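Local coordinates for type IV pilus secretin PilQ family protein (Vibrio cholerae, PDB 6W6M), which probably forms, as a ring of fourteen subunits, the outer-membrane channel through which the type IV pilus of natural competence passes, at residues P317-V321 against I427-K431; Q320-A325 against F563-V569. One frame throughout, in Å; residues are numbered along the deposited sequence.

Contact 1 of 2, residues P317-V321 against I427-K431; sequences PVKQV and ITTNK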
# COMPACT_ATOMS: atom_id res chain seq x y z
N PRO A 317 -23.68 -9.25 -52.61
CA PRO A 317 -22.58 -8.31 -52.86
C PRO A 317 -23.01 -6.87 -52.64
O PRO A 317 -24.14 -6.49 -52.94
CB PRO A 317 -22.22 -8.57 -54.33
CG PRO A 317 -23.43 -9.17 -54.91
CD PRO A 317 -24.05 -9.99 -53.83
N VAL A 318 -22.09 -6.07 -52.12
CA VAL A 318 -22.35 -4.68 -51.79
C VAL A 318 -21.62 -3.77 -52.77
O VAL A 318 -20.85 -4.22 -53.61
CB VAL A 318 -21.96 -4.34 -50.34
CG1 VAL A 318 -22.80 -5.12 -49.38
CG2 VAL A 318 -20.50 -4.61 -50.11
N LYS A 319 -21.90 -2.48 -52.66
CA LYS A 319 -21.34 -1.44 -53.51
C LYS A 319 -20.02 -0.93 -52.94
O LYS A 319 -19.67 -1.16 -51.79
CB LYS A 319 -22.33 -0.29 -53.66
CG LYS A 319 -23.60 -0.62 -54.37
CD LYS A 319 -23.33 -0.91 -55.82
CE LYS A 319 -24.61 -0.97 -56.61
NZ LYS A 319 -25.29 0.34 -56.63
N GLN A 320 -19.30 -0.18 -53.76
CA GLN A 320 -18.04 0.43 -53.37
C GLN A 320 -18.04 1.90 -53.71
O GLN A 320 -18.60 2.31 -54.72
CB GLN A 320 -16.87 -0.25 -54.06
CG GLN A 320 -16.65 -1.65 -53.62
CD GLN A 320 -15.54 -2.29 -54.38
OE1 GLN A 320 -14.92 -3.23 -53.90
NE2 GLN A 320 -15.29 -1.81 -55.57
N VAL A 321 -17.42 2.70 -52.85
CA VAL A 321 -17.42 4.15 -52.96
C VAL A 321 -15.98 4.64 -52.99
O VAL A 321 -15.10 4.06 -52.34
CB VAL A 321 -18.20 4.81 -51.81
CG1 VAL A 321 -18.09 6.30 -51.87
CG2 VAL A 321 -19.64 4.41 -51.86
N ILE A 427 -10.78 4.18 -51.61
CA ILE A 427 -11.90 3.36 -52.06
C ILE A 427 -12.25 2.40 -50.93
O ILE A 427 -11.36 1.94 -50.21
CB ILE A 427 -11.60 2.62 -53.38
CG1 ILE A 427 -11.43 3.62 -54.51
CG2 ILE A 427 -12.67 1.61 -53.72
CD1 ILE A 427 -10.88 3.03 -55.76
N THR A 428 -13.54 2.13 -50.74
CA THR A 428 -13.98 1.30 -49.62
C THR A 428 -15.34 0.71 -49.95
O THR A 428 -15.95 1.03 -50.97
CB THR A 428 -14.02 2.11 -48.32
OG1 THR A 428 -14.25 1.23 -47.21
CG2 THR A 428 -15.11 3.15 -48.36
N THR A 429 -15.82 -0.14 -49.03
CA THR A 429 -17.12 -0.84 -49.14
C THR A 429 -18.16 -0.10 -48.30
O THR A 429 -17.78 0.47 -47.26
CB THR A 429 -17.00 -2.31 -48.69
OG1 THR A 429 -16.06 -3.00 -49.52
CG2 THR A 429 -18.31 -3.05 -48.93
N ASN A 430 -19.43 -0.09 -48.73
CA ASN A 430 -20.49 0.64 -48.07
C ASN A 430 -20.59 0.27 -46.59
O ASN A 430 -20.57 -0.90 -46.23
CB ASN A 430 -21.81 0.35 -48.78
CG ASN A 430 -22.93 1.28 -48.36
OD1 ASN A 430 -22.69 2.42 -48.02
ND2 ASN A 430 -24.15 0.79 -48.42
N LYS A 431 -20.70 1.30 -45.75
CA LYS A 431 -20.88 1.17 -44.30
C LYS A 431 -19.63 0.66 -43.59
O LYS A 431 -19.71 0.09 -42.50
CB LYS A 431 -22.08 0.28 -43.96
CG LYS A 431 -23.44 0.78 -44.42
CD LYS A 431 -23.93 1.96 -43.63
CE LYS A 431 -23.81 1.71 -42.15
NZ LYS A 431 -24.95 2.30 -41.40
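Val321 and Thr428 face each other as a hydrogen-bonded antiparallel pair, each backbone N-H meeting the other's carbonyl. Val321 N reaches Thr428 O at 2.9 Å, and Thr428 N reaches Val321 O at 3.0 Å. A longer link, at the strand end, Asn430 N to Lys319 O at 3.3 Å, has its donor tilted 32° from the carbonyl plane.

The side chains settle around these carbonyls. Gln320 shares a sheet face with Thr429; its CG is set anti to its own carbonyl carbon (chi1 -67°) and passes Thr428 O at 3.8 Å, after which the extended chain carries the amide to a second subunit, where OE1 makes a weak bond to Leu511 N. Thr429 divides its two branches: CG2 approaches Lys319 O at 3.7 Å, while OG1, rotated beside its own backbone N (chi1 -61°), bonds weakly to Gln509 O of that same subunit. Next to the Val321-Thr428 pair, Ile427 CG2 lies 3.7 Å from Val321 O. Val321 and Thr428, on the opposite face, rest against strand 456-471, at Ile470 and Pro468 respectively.

The chemistry is thus divided: beta-branched residues suit the extended backbone, and a hydroxyl and an amide, placed on one face, give an otherwise backbone-held junction weak polar links to a neighbouring copy of the secretin.

Contact 2 of 2, residues Q320-A325 against F563-V569; sequences QVQIEA and FVTPKVV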
# COMPACT_ATOMS: atom_id res chain seq x y z
N GLN A 320 -19.30 -0.18 -53.76
CA GLN A 320 -18.04 0.43 -53.37
C GLN A 320 -18.04 1.90 -53.71
O GLN A 320 -18.60 2.31 -54.72
CB GLN A 320 -16.87 -0.25 -54.06
CG GLN A 320 -16.65 -1.65 -53.62
CD GLN A 320 -15.54 -2.29 -54.38
OE1 GLN A 320 -14.92 -3.23 -53.90
NE2 GLN A 320 -15.29 -1.81 -55.57
N VAL A 321 -17.42 2.70 -52.85
CA VAL A 321 -17.42 4.15 -52.96
C VAL A 321 -15.98 4.64 -52.99
O VAL A 321 -15.10 4.06 -52.34
CB VAL A 321 -18.20 4.81 -51.81
CG1 VAL A 321 -18.09 6.30 -51.87
CG2 VAL A 321 -19.64 4.41 -51.86
N GLN A 322 -15.76 5.72 -53.72
CA GLN A 322 -14.47 6.39 -53.83
C GLN A 322 -14.61 7.80 -53.28
O GLN A 322 -15.45 8.57 -53.76
CB GLN A 322 -14.03 6.43 -55.28
CG GLN A 322 -12.71 7.11 -55.53
CD GLN A 322 -12.43 7.27 -57.00
OE1 GLN A 322 -12.98 6.54 -57.83
NE2 GLN A 322 -11.58 8.23 -57.35
N ILE A 323 -13.79 8.15 -52.29
CA ILE A 323 -13.89 9.44 -51.61
C ILE A 323 -12.60 10.22 -51.80
O ILE A 323 -11.50 9.67 -51.66
CB ILE A 323 -14.22 9.28 -50.10
CG1 ILE A 323 -15.61 8.67 -49.92
CG2 ILE A 323 -14.20 10.61 -49.39
CD1 ILE A 323 -15.59 7.21 -49.62
N GLU A 324 -12.73 11.49 -52.16
CA GLU A 324 -11.57 12.33 -52.38
C GLU A 324 -11.68 13.71 -51.75
O GLU A 324 -12.54 14.50 -52.11
CB GLU A 324 -11.27 12.47 -53.87
CG GLU A 324 -10.02 13.28 -54.15
CD GLU A 324 -9.71 13.38 -55.63
OE1 GLU A 324 -10.50 12.85 -56.43
OE2 GLU A 324 -8.68 14.00 -55.97
N ALA A 325 -10.79 13.98 -50.81
CA ALA A 325 -10.73 15.27 -50.12
C ALA A 325 -9.72 16.19 -50.80
O ALA A 325 -8.82 15.75 -51.49
CB ALA A 325 -10.39 15.08 -48.65
N PHE A 563 -12.62 20.74 -49.61
CA PHE A 563 -13.62 20.16 -50.51
C PHE A 563 -13.68 18.65 -50.33
O PHE A 563 -12.71 18.02 -49.91
CB PHE A 563 -13.31 20.43 -51.98
CG PHE A 563 -13.18 21.87 -52.34
CD1 PHE A 563 -11.96 22.51 -52.22
CD2 PHE A 563 -14.25 22.57 -52.83
CE1 PHE A 563 -11.83 23.83 -52.56
CE2 PHE A 563 -14.11 23.90 -53.17
CZ PHE A 563 -12.90 24.52 -53.03
N VAL A 564 -14.80 18.06 -50.73
CA VAL A 564 -14.94 16.61 -50.76
C VAL A 564 -15.84 16.23 -51.93
O VAL A 564 -16.77 16.97 -52.28
CB VAL A 564 -15.47 16.04 -49.43
CG1 VAL A 564 -16.85 16.54 -49.12
CG2 VAL A 564 -15.47 14.54 -49.46
N THR A 565 -15.56 15.08 -52.54
CA THR A 565 -16.37 14.58 -53.64
C THR A 565 -16.41 13.05 -53.66
O THR A 565 -15.38 12.40 -53.88
CB THR A 565 -15.86 15.11 -54.99
OG1 THR A 565 -16.52 14.44 -56.06
CG2 THR A 565 -14.38 14.92 -55.12
N PRO A 566 -17.56 12.45 -53.41
CA PRO A 566 -17.68 10.99 -53.47
C PRO A 566 -18.15 10.51 -54.84
O PRO A 566 -18.46 11.29 -55.73
CB PRO A 566 -18.74 10.71 -52.40
CG PRO A 566 -19.62 11.88 -52.48
CD PRO A 566 -18.78 13.06 -52.87
N LYS A 567 -18.10 9.19 -55.02
CA LYS A 567 -18.47 8.54 -56.28
C LYS A 567 -18.70 7.05 -56.07
O LYS A 567 -17.91 6.39 -55.40
CB LYS A 567 -17.37 8.73 -57.33
CG LYS A 567 -17.78 8.39 -58.75
CD LYS A 567 -18.93 9.27 -59.21
CE LYS A 567 -19.29 8.99 -60.66
NZ LYS A 567 -20.46 9.80 -61.10
N VAL A 568 -19.76 6.52 -56.66
CA VAL A 568 -20.08 5.10 -56.55
C VAL A 568 -19.45 4.38 -57.73
O VAL A 568 -19.67 4.74 -58.88
CB VAL A 568 -21.59 4.86 -56.51
CG1 VAL A 568 -21.88 3.38 -56.51
CG2 VAL A 568 -22.19 5.50 -55.27
N VAL A 569 -18.65 3.36 -57.43
CA VAL A 569 -17.97 2.60 -58.48
C VAL A 569 -18.98 1.69 -59.15
O VAL A 569 -19.52 0.77 -58.53
CB VAL A 569 -16.79 1.82 -57.91
CG1 VAL A 569 -16.18 0.95 -58.97
CG2 VAL A 569 -15.76 2.76 -57.33
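The flat peptide carbonyl of Lys567 has Gln322 N almost straight ahead of its oxygen at 2.8 Å, while Val321 CG1 comes alongside that oxygen at 3.5 Å. The peptide of Thr565 is met differently: Glu324 N lies above the carbonyl plane, 43° out of it, and the bond to Thr565 O, at 3.3 Å, is the longest of the four between the strands. Thr565 N returns a bond to Glu324 O, and Val569 N closes the far end on Gln320 O at 2.9 Å. Proline, which has no N-H to give, probably fits at 566 because it is its CA that approaches Gln322 O.

On the face of Val321, Ile323, Ala325, Val564, Pro566 and Val568 the packing is apolar. The Pro566 ring turns its CB corner toward Val321 CG1 and Ile323 CG1, each 4.5 Å away. Ile323 and Val564 run alongside each other in the same direction and touch through their CG2 methyls at 4.1 Å; each of these branches is set opposite its own backbone N. The other face carries Gln322, Glu324, Thr565 and Lys567. There Thr565 CG2, lodged between its own N and carbonyl carbon (chi1 171° for OG1), covers Glu324 O at 3.6 Å, and the long polar chains suit a partly exposed surface.

The two strands are antiparallel neighbours in the beta sheet of this secretin, joining the start of strand 320-347 to the C-terminal strand 549-568. Strand 320-347 is flanked on its other side by strand 404-429, with Arg425 and Ile427 against Gln322. Strand 518-534 borders 549-568 through Val518 and Leu520 at Val564, and Ile470 of strand 456-471 covers Val568.

Overall arrangement
After helix 303-314 the chain enters strand 320-347, whose start serves both contacts. It runs out along the long strands and comes back as 404-429, closing contact 1 across 105 residues. The antiparallel strands 434-444, 456-471, 475-493 and 496-513 follow, then 518-534, before 549-568 returns and closes contact 2 across 237 residues. Both loops start from overlapping segments, and 427-431 comes well before 563-569, so the shorter lies almost wholly within the longer. The start of 320-347 is thereby held between 404-429 and 549-568, and the contacts meet where Thr428 CG2 packs on Ile323 CD1 at 4.3 Å, tying the three strand ends into one sheet.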